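Local structure of capsid protein (Penaeus vannamei nodavirus, 5YKZ) at residues Y39-A44 and F112-A117; G68-N73 and G83-K88; T31-S36 and G93-S98. The protein is the protruding (P) domain of a nodavirus capsid protein and probably pairs with a second copy to form the dimeric spikes of the virus particle. All coordinates share one frame; numbering follows the deposited sequence.

Contact 1 (Y39-A44 and F112-A117); sequences YLLTPA and FNIIAA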
loop_
_atom_site.group_PDB
_atom_site.type_symbol
_atom_site.label_atom_id
_atom_site.label_comp_id
_atom_site.label_asym_id
_atom_site.label_seq_id
_atom_site.Cartn_x
_atom_site.Cartn_y
_atom_site.Cartn_z
ATOM N N TYR B 39 -8.041 6.895 11.705
ATOM C CA TYR B 39 -6.805 6.402 11.055
ATOM C C TYR B 39 -7.065 6.008 9.654
ATOM O O TYR B 39 -8.231 5.603 9.334
ATOM C CB TYR B 39 -6.230 5.222 11.852
ATOM C CG TYR B 39 -5.841 5.582 13.227
ATOM C CD1 TYR B 39 -4.569 6.083 13.478
ATOM C CD2 TYR B 39 -6.693 5.454 14.317
ATOM C CE1 TYR B 39 -4.194 6.479 14.757
ATOM C CE2 TYR B 39 -6.296 5.832 15.600
ATOM C CZ TYR B 39 -5.055 6.336 15.767
ATOM O OH TYR B 39 -4.675 6.673 17.082
ATOM N N LEU B 40 -6.085 5.989 8.828
ATOM C CA LEU B 40 -6.147 5.389 7.457
ATOM C C LEU B 40 -5.312 4.138 7.458
ATOM O O LEU B 40 -4.173 4.156 7.997
ATOM C CB LEU B 40 -5.573 6.398 6.534
ATOM C CG LEU B 40 -5.809 6.198 5.102
ATOM C CD1 LEU B 40 -7.300 6.399 4.670
ATOM C CD2 LEU B 40 -4.888 7.072 4.260
ATOM N N LEU B 41 -5.782 3.085 6.842
ATOM C CA LEU B 41 -5.049 1.836 6.718
ATOM C C LEU B 41 -4.740 1.573 5.285
ATOM O O LEU B 41 -5.634 1.661 4.425
ATOM C CB LEU B 41 -5.850 0.638 7.256
ATOM C CG LEU B 41 -6.655 0.855 8.501
ATOM C CD1 LEU B 41 -7.376 -0.378 8.928
ATOM C CD2 LEU B 41 -5.782 1.366 9.674
ATOM N N THR B 42 -3.483 1.215 4.939
ATOM C CA THR B 42 -3.062 0.909 3.598
ATOM C C THR B 42 -2.353 -0.427 3.585
ATOM O O THR B 42 -1.639 -0.758 4.564
ATOM C CB THR B 42 -2.131 2.040 3.081
ATOM O OG1 THR B 42 -0.990 2.211 4.015
ATOM C CG2 THR B 42 -2.853 3.309 2.983
ATOM N N PRO B 43 -2.489 -1.215 2.534
ATOM C CA PRO B 43 -1.910 -2.571 2.517
ATOM C C PRO B 43 -0.423 -2.592 2.283
ATOM O O PRO B 43 0.094 -1.705 1.587
ATOM C CB PRO B 43 -2.640 -3.230 1.323
ATOM C CG PRO B 43 -2.952 -2.057 0.412
ATOM C CD PRO B 43 -3.301 -0.930 1.315
ATOM N N ALA B 44 0.257 -3.615 2.697
ATOM C CA ALA B 44 1.681 -3.826 2.440
ATOM C C ALA B 44 2.049 -5.250 2.720
ATOM O O ALA B 44 1.447 -5.880 3.658
ATOM C CB ALA B 44 2.552 -2.896 3.269
ATOM N N PHE B 112 -0.911 -4.221 6.991
ATOM C CA PHE B 112 -1.326 -2.854 6.714
ATOM C C PHE B 112 -0.541 -1.900 7.564
ATOM O O PHE B 112 -0.058 -2.257 8.657
ATOM C CB PHE B 112 -2.864 -2.651 6.878
ATOM C CG PHE B 112 -3.382 -3.083 8.221
ATOM C CD1 PHE B 112 -3.754 -4.395 8.425
ATOM C CD2 PHE B 112 -3.565 -2.170 9.203
ATOM C CE1 PHE B 112 -4.286 -4.783 9.641
ATOM C CE2 PHE B 112 -4.138 -2.556 10.407
ATOM C CZ PHE B 112 -4.479 -3.872 10.615
ATOM N N ASN B 113 -0.417 -0.669 7.076
ATOM C CA ASN B 113 0.063 0.467 7.832
ATOM C C ASN B 113 -1.022 1.223 8.416
ATOM O O ASN B 113 -2.031 1.417 7.752
ATOM C CB ASN B 113 0.934 1.358 6.936
ATOM C CG ASN B 113 2.342 0.640 6.720
ATOM O OD1 ASN B 113 2.952 0.160 7.638
ATOM N ND2 ASN B 113 2.641 0.461 5.627
ATOM N N ILE B 114 -0.906 1.642 9.679
ATOM C CA ILE B 114 -1.881 2.492 10.353
ATOM C C ILE B 114 -1.325 3.892 10.352
ATOM O O ILE B 114 -0.281 4.169 10.972
ATOM C CB ILE B 114 -2.156 2.031 11.764
ATOM C CG1 ILE B 114 -2.535 0.534 11.805
ATOM C CG2 ILE B 114 -3.203 2.939 12.391
ATOM C CD1 ILE B 114 -2.947 0.066 13.171
ATOM N N ILE B 115 -1.942 4.764 9.604
ATOM C CA ILE B 115 -1.465 6.120 9.292
ATOM C C ILE B 115 -2.287 7.090 10.092
ATOM O O ILE B 115 -3.476 7.006 10.207
ATOM C CB ILE B 115 -1.608 6.415 7.816
ATOM C CG1 ILE B 115 -0.842 5.381 7.032
ATOM C CG2 ILE B 115 -1.078 7.806 7.521
ATOM C CD1 ILE B 115 -1.127 5.303 5.622
ATOM N N ALA B 116 -1.535 8.001 10.762
ATOM C CA ALA B 116 -2.062 8.926 11.749
ATOM C C ALA B 116 -1.582 10.349 11.488
ATOM O O ALA B 116 -0.426 10.546 11.099
ATOM C CB ALA B 116 -1.580 8.476 13.150
ATOM N N ALA B 117 -2.427 11.276 11.851
ATOM C CA ALA B 117 -1.951 12.622 11.973
ATOM C C ALA B 117 -1.064 12.801 13.184
ATOM O O ALA B 117 -1.272 12.183 14.207
ATOM C CB ALA B 117 -3.135 13.525 12.143
HETATM O O HOH W 1 1.099 0.795 2.998
#
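With chi1 near 55° in both Phe112 and Thr42, CG of the phenylalanine and OG1 of the threonine each sit in the crowded position between backbone N and carbonyl carbon; Tyr39 (chi1 -62°) and Leu41 instead hold CG anti to the carbonyl carbon. The Phe112 side chain thus lies alongside that of Leu41, the two pointing the same way, with CD2 of Phe112 4.1 Å from CB of Leu41. CD2 of Leu41 reaches CG1 of Ile114, whose CG2 branch meets CD1 of the Tyr39 ring at 3.6 Å, while CB of Ala116 touches that ring at its edge. Strands 38-48 and 111-118 are antiparallel neighbours in the all-beta P-domain. Leu40 pairs with Ile115 and Thr42 with Asn113 as hydrogen-bonded pairs; the bond from Ile115 N to Leu40 O is 2.8 Å long and runs nearly along the C=O axis, whereas Leu40 N meets Ile115 O on a lone pair. On the Leu40-Thr42 face, the Ile115 side chain crosses that of Thr42 at about a right angle and brings its CD1 to 3.5 Å from Thr42 OG1. One water ties OG1 of Thr42 (2.7 Å) to Pro43 O, to which it donates, and to ND2 of Asn113, from which it accepts. This face meets the second subunit, where Leu40 packs on Ile115 and Thr42 on Thr42 of the other chain.

Contact 2 (G68-N73 and G83-K88); sequences GTISIN and GFIKVK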
loop_
_atom_site.group_PDB
_atom_site.type_symbol
_atom_site.label_atom_id
_atom_site.label_comp_id
_atom_site.label_asym_id
_atom_site.label_seq_id
_atom_site.Cartn_x
_atom_site.Cartn_y
_atom_site.Cartn_z
ATOM N N GLY B 68 -14.160 1.983 3.139
ATOM C CA GLY B 68 -13.217 1.351 2.338
ATOM C C GLY B 68 -13.043 -0.138 2.566
ATOM O O GLY B 68 -13.592 -0.697 3.513
ATOM N N THR B 69 -12.313 -0.731 1.657
ATOM C CA THR B 69 -11.982 -2.150 1.653
ATOM C C THR B 69 -10.520 -2.291 1.207
ATOM O O THR B 69 -10.159 -1.696 0.186
ATOM C CB THR B 69 -12.804 -2.948 0.671
ATOM O OG1 THR B 69 -14.228 -2.826 1.033
ATOM C CG2 THR B 69 -12.509 -4.460 0.618
ATOM N N ILE B 70 -9.722 -3.086 1.900
ATOM C CA ILE B 70 -8.384 -3.497 1.393
ATOM C C ILE B 70 -8.522 -4.800 0.677
ATOM O O ILE B 70 -9.134 -5.741 1.195
ATOM C CB ILE B 70 -7.361 -3.545 2.553
ATOM C CG1 ILE B 70 -6.994 -2.147 2.912
ATOM C CG2 ILE B 70 -6.173 -4.327 2.123
ATOM C CD1 ILE B 70 -6.076 -2.039 4.146
ATOM N N SER B 71 -7.948 -4.847 -0.531
ATOM C CA SER B 71 -7.935 -6.030 -1.335
ATOM C C SER B 71 -6.504 -6.429 -1.649
ATOM O O SER B 71 -5.724 -5.605 -2.185
ATOM C CB SER B 71 -8.653 -5.797 -2.660
ATOM O OG SER B 71 -8.418 -6.850 -3.542
ATOM N N ILE B 72 -6.141 -7.658 -1.326
ATOM C CA ILE B 72 -4.856 -8.250 -1.723
ATOM C C ILE B 72 -5.193 -9.525 -2.438
ATOM O O ILE B 72 -5.519 -10.553 -1.803
ATOM C CB ILE B 72 -3.909 -8.505 -0.509
ATOM C CG1 ILE B 72 -3.598 -7.223 0.230
ATOM C CG2 ILE B 72 -2.691 -9.198 -1.006
ATOM C CD1 ILE B 72 -2.779 -7.339 1.463
ATOM N N ASN B 73 -5.135 -9.538 -3.743
ATOM C CA ASN B 73 -5.468 -10.671 -4.606
ATOM C C ASN B 73 -4.215 -10.965 -5.416
ATOM O O ASN B 73 -3.842 -10.176 -6.301
ATOM C CB ASN B 73 -6.707 -10.427 -5.450
ATOM C CG ASN B 73 -7.015 -11.643 -6.297
ATOM O OD1 ASN B 73 -6.228 -12.422 -6.586
ATOM N ND2 ASN B 73 -8.305 -11.721 -6.694
ATOM N N GLY B 83 -6.798 -0.353 -2.214
ATOM C CA GLY B 83 -7.763 0.060 -1.217
ATOM C C GLY B 83 -7.168 0.661 -0.009
ATOM O O GLY B 83 -6.036 0.360 0.339
ATOM N N PHE B 84 -7.958 1.504 0.644
ATOM C CA PHE B 84 -7.541 2.105 1.875
ATOM C C PHE B 84 -8.753 2.263 2.749
ATOM O O PHE B 84 -9.886 2.564 2.255
ATOM C CB PHE B 84 -6.823 3.456 1.667
ATOM C CG PHE B 84 -7.475 4.410 0.686
ATOM C CD1 PHE B 84 -8.393 5.339 1.041
ATOM C CD2 PHE B 84 -7.083 4.414 -0.624
ATOM C CE1 PHE B 84 -8.950 6.199 0.151
ATOM C CE2 PHE B 84 -7.573 5.307 -1.496
ATOM C CZ PHE B 84 -8.518 6.145 -1.163
ATOM N N ILE B 85 -8.607 2.005 4.014
ATOM C CA ILE B 85 -9.683 2.010 5.016
ATOM C C ILE B 85 -9.562 3.220 5.889
ATOM O O ILE B 85 -8.470 3.559 6.377
ATOM C CB ILE B 85 -9.592 0.711 5.863
ATOM C CG1 ILE B 85 -10.036 -0.460 5.055
ATOM C CG2 ILE B 85 -10.433 0.869 7.138
ATOM C CD1 ILE B 85 -9.722 -1.822 5.670
ATOM N N LYS B 86 -10.656 3.895 6.147
ATOM C CA LYS B 86 -10.775 4.921 7.155
ATOM C C LYS B 86 -11.595 4.343 8.279
ATOM O O LYS B 86 -12.695 3.853 8.061
ATOM C CB LYS B 86 -11.440 6.169 6.597
ATOM C CG LYS B 86 -11.732 7.298 7.553
ATOM C CD LYS B 86 -10.607 7.771 8.440
ATOM C CE LYS B 86 -9.577 8.385 7.579
ATOM N NZ LYS B 86 -10.005 9.529 6.776
ATOM N N VAL B 87 -11.080 4.397 9.488
ATOM C CA VAL B 87 -11.729 3.792 10.633
ATOM C C VAL B 87 -11.427 4.590 11.863
ATOM O O VAL B 87 -10.285 5.121 12.056
ATOM C CB VAL B 87 -11.309 2.327 10.799
ATOM C CG1 VAL B 87 -9.775 2.199 11.005
ATOM C CG2 VAL B 87 -12.143 1.609 11.866
ATOM N N LYS B 88 -12.425 4.737 12.713
ATOM C CA LYS B 88 -12.295 5.425 14.011
ATOM C C LYS B 88 -12.278 4.443 15.114
ATOM O O LYS B 88 -13.096 3.525 15.198
ATOM C CB LYS B 88 -13.430 6.388 14.175
ATOM C CG LYS B 88 -13.365 7.332 15.397
ATOM C CD LYS B 88 -14.564 8.284 15.467
ATOM C CE LYS B 88 -14.548 9.130 16.734
ATOM N NZ LYS B 88 -15.694 10.137 16.743
#
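Ile85 carries the apolar part of this contact. Its CB holds CG1 anti to the carbonyl carbon (chi1 -73°) and CG2 anti to the backbone N. CG1 lies against the carbonyl group of Gly68, 3.9 Å from its O. From there the chain runs on extended and carries CD1 to the flank of Ile70, where it stands 3.9 Å from CG1 and about as far from CD1 of that residue. The two isoleucines cross at about a right angle, so the tip of Ile85 rests against the outer half of Ile70. CG1 of Ile70 also borders the carbonyl O of Gly83.

The backbones come close here without any hydrogen bond between the two segments. In its place are two CA-H...O contacts: CA of Gly83 to O of Thr69, 3.3 Å, and CA of Gly68 to O of Phe84, 3.5 Å with an angle of 163° at the hydrogen. Both glycines have phi near 90°, and a CB on either would collide with the very carbonyl its CA faces. Their bareness therefore permits the close approach, at a place where both strands of the hairpin are interrupted.

Farther along the hairpin, regular pairing holds: backbone hydrogen bonds link Ser71 with Ser82 and Asn73 with Thr80. Phe84 and Lys86 reach the second subunit, Phe84 packing on its Val10 and Lys86 NZ forming a salt bridge with its Asp7. Within the sheet, strand 66-73 lies between strands 58-63 and 79-88, and the latter has strand 38-48 on its far side; Ile70 packs on Pro43 and Ile85 on Leu41 of that strand.

Contact 3 (T31-S36 and G93-S98); sequences TGLSPS and GTFDLS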
loop_
_atom_site.group_PDB
_atom_site.type_symbol
_atom_site.label_atom_id
_atom_site.label_comp_id
_atom_site.label_asym_id
_atom_site.label_seq_id
_atom_site.Cartn_x
_atom_site.Cartn_y
_atom_site.Cartn_z
ATOM N N THR B 31 -5.719 -2.974 18.468
ATOM C CA THR B 31 -5.683 -2.291 19.735
ATOM C C THR B 31 -4.510 -1.368 19.851
ATOM O O THR B 31 -3.617 -1.281 19.025
ATOM C CB THR B 31 -5.579 -3.388 20.865
ATOM O OG1 THR B 31 -4.313 -4.017 20.817
ATOM C CG2 THR B 31 -6.691 -4.418 20.786
ATOM N N GLY B 32 -4.520 -0.620 20.945
ATOM C CA GLY B 32 -3.425 0.202 21.316
ATOM C C GLY B 32 -3.310 1.525 20.638
ATOM O O GLY B 32 -2.233 2.089 20.706
ATOM N N LEU B 33 -4.390 2.038 20.071
ATOM C CA LEU B 33 -4.335 3.336 19.438
ATOM C C LEU B 33 -4.971 4.438 20.339
ATOM O O LEU B 33 -5.354 4.149 21.476
ATOM C CB LEU B 33 -5.083 3.190 18.095
ATOM C CG LEU B 33 -4.356 2.253 17.123
ATOM C CD1 LEU B 33 -5.289 1.826 15.966
ATOM C CD2 LEU B 33 -3.125 2.919 16.573
ATOM N N SER B 34 -5.038 5.647 19.854
ATOM C CA SER B 34 -5.656 6.688 20.627
ATOM C C SER B 34 -7.153 6.584 20.631
ATOM O O SER B 34 -7.747 6.234 19.600
ATOM C CB SER B 34 -5.280 8.050 20.095
ATOM O OG SER B 34 -3.928 8.273 20.039
ATOM N N PRO B 35 -7.824 6.853 21.764
ATOM C CA PRO B 35 -9.247 6.769 21.806
ATOM C C PRO B 35 -9.914 7.709 20.820
ATOM O O PRO B 35 -9.449 8.843 20.600
ATOM C CB PRO B 35 -9.584 7.118 23.261
ATOM C CG PRO B 35 -8.384 6.694 23.978
ATOM C CD PRO B 35 -7.289 7.216 23.106
ATOM N N SER B 36 -11.015 7.275 20.233
ATOM C CA SER B 36 -11.890 8.131 19.432
ATOM C C SER B 36 -11.135 8.934 18.457
ATOM O O SER B 36 -11.343 10.129 18.275
ATOM C CB SER B 36 -12.821 8.986 20.351
ATOM O OG SER B 36 -13.510 8.184 21.291
ATOM N N GLY B 93 -9.565 2.912 22.211
ATOM C CA GLY B 93 -8.411 2.818 21.281
ATOM C C GLY B 93 -8.356 1.557 20.413
ATOM O O GLY B 93 -7.245 1.241 19.936
ATOM N N THR B 94 -9.511 0.955 20.159
ATOM C CA THR B 94 -9.599 -0.235 19.342
ATOM C C THR B 94 -10.529 -0.054 18.219
ATOM O O THR B 94 -11.451 0.739 18.223
ATOM C CB THR B 94 -10.016 -1.521 20.138
ATOM O OG1 THR B 94 -11.449 -1.678 20.168
ATOM C CG2 THR B 94 -9.329 -1.545 21.497
ATOM N N PHE B 95 -10.347 -0.898 17.158
ATOM C CA PHE B 95 -11.328 -1.078 16.130
ATOM C C PHE B 95 -11.273 -2.470 15.594
ATOM O O PHE B 95 -10.252 -3.157 15.707
ATOM C CB PHE B 95 -11.196 -0.061 14.965
ATOM C CG PHE B 95 -9.870 -0.189 14.210
ATOM C CD1 PHE B 95 -9.736 -1.119 13.191
ATOM C CD2 PHE B 95 -8.814 0.705 14.402
ATOM C CE1 PHE B 95 -8.579 -1.218 12.468
ATOM C CE2 PHE B 95 -7.628 0.613 13.665
ATOM C CZ PHE B 95 -7.513 -0.366 12.702
ATOM N N ASP B 96 -12.348 -2.922 15.021
ATOM C CA ASP B 96 -12.448 -4.222 14.422
ATOM C C ASP B 96 -12.529 -4.211 12.924
ATOM O O ASP B 96 -13.201 -3.365 12.324
ATOM C CB ASP B 96 -13.710 -4.977 14.930
ATOM C CG ASP B 96 -13.677 -5.399 16.352
ATOM O OD1 ASP B 96 -12.660 -5.388 16.962
ATOM O OD2 ASP B 96 -14.757 -5.820 16.835
ATOM N N LEU B 97 -11.837 -5.129 12.274
ATOM C CA LEU B 97 -11.932 -5.418 10.856
ATOM C C LEU B 97 -12.601 -6.754 10.642
ATOM O O LEU B 97 -12.396 -7.669 11.456
ATOM C CB LEU B 97 -10.559 -5.444 10.199
ATOM C CG LEU B 97 -9.701 -4.217 10.341
ATOM C CD1 LEU B 97 -8.350 -4.468 9.659
ATOM C CD2 LEU B 97 -10.339 -2.997 9.770
ATOM N N SER B 98 -13.267 -6.906 9.567
ATOM C CA SER B 98 -13.733 -8.206 9.070
ATOM C C SER B 98 -12.746 -8.684 8.005
ATOM O O SER B 98 -12.563 -7.894 7.007
ATOM C CB SER B 98 -15.078 -8.060 8.485
ATOM O OG SER B 98 -15.551 -9.245 7.874
#
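Gly93 O is the centre of the contact: it accepts the N-H of Leu33 at 3.0 Å, in the carbonyl plane and on a lone pair, with an angle of 157° at the hydrogen. The return link is a CA-H...O contact from CA of Gly93 to Leu33 O, 3.3 Å long. Leu33 also lays its CB 3.4 Å from Gly93 O. Its CG is anti to the carbonyl carbon (chi1 -66°), and the extended chi2 sends CD1 to the Phe95 ring, 3.5 Å from CE2, the two side chains crossing obliquely. On the other flank the side chains of Thr31 and Thr94 lie side by side, pointing the same way, CG2 to CG2 at 4.0 Å.

Gly93 has phi 83°, and a CB there would run into Leu33 O, so the close fit of the two backbones depends on its bare CA. Gly32, also at positive phi, turns the chain just ahead of Leu33. Here the loop joining strands 26-30 and 38-48 folds against the entry to strand 95-101, which is itself the sheet neighbour of strand 26-30; backbone hydrogen bonds link Phe95 with Val30 and Leu97 with Gln28.

A second shell fixes these groups. OG1 of Thr94 is hydrogen-bonded to OD2 of Asp90, and Ser34 O to OG1 of Thr89, so the turn before Gly93 is tied to both sides of the contact, while Ser34 N is hydrogen-bonded to OH of Tyr39. Leu33 packs on Tyr39 and on Asp11 and Lys12 of strand 7-15, while Phe95, its CG held in the crowded position between N and carbonyl carbon, leans on Leu41 and Val30.

How the contacts relate
Contacts 1 and 2 lie about 9 Å apart between centres, contacts 1 and 3 about 12 Å, and contacts 2 and 3 about 15 Å. All three reach one antiparallel sheet, in which strand 38-48 of contact 1 adjoins strand 79-88 of contact 2. Along the chain the segments run 31-36, 39-44, 68-73, 83-88, 93-98 and 112-117: contact 2 falls within the spans closed by both others, while contacts 1 and 3 interlace. Backbone hydrogen bonds of Leu41 with Ile85 and of Tyr39 with Val87 join contacts 1 and 2, both of which touch the second subunit; contact 3 lies away from that dimer interface.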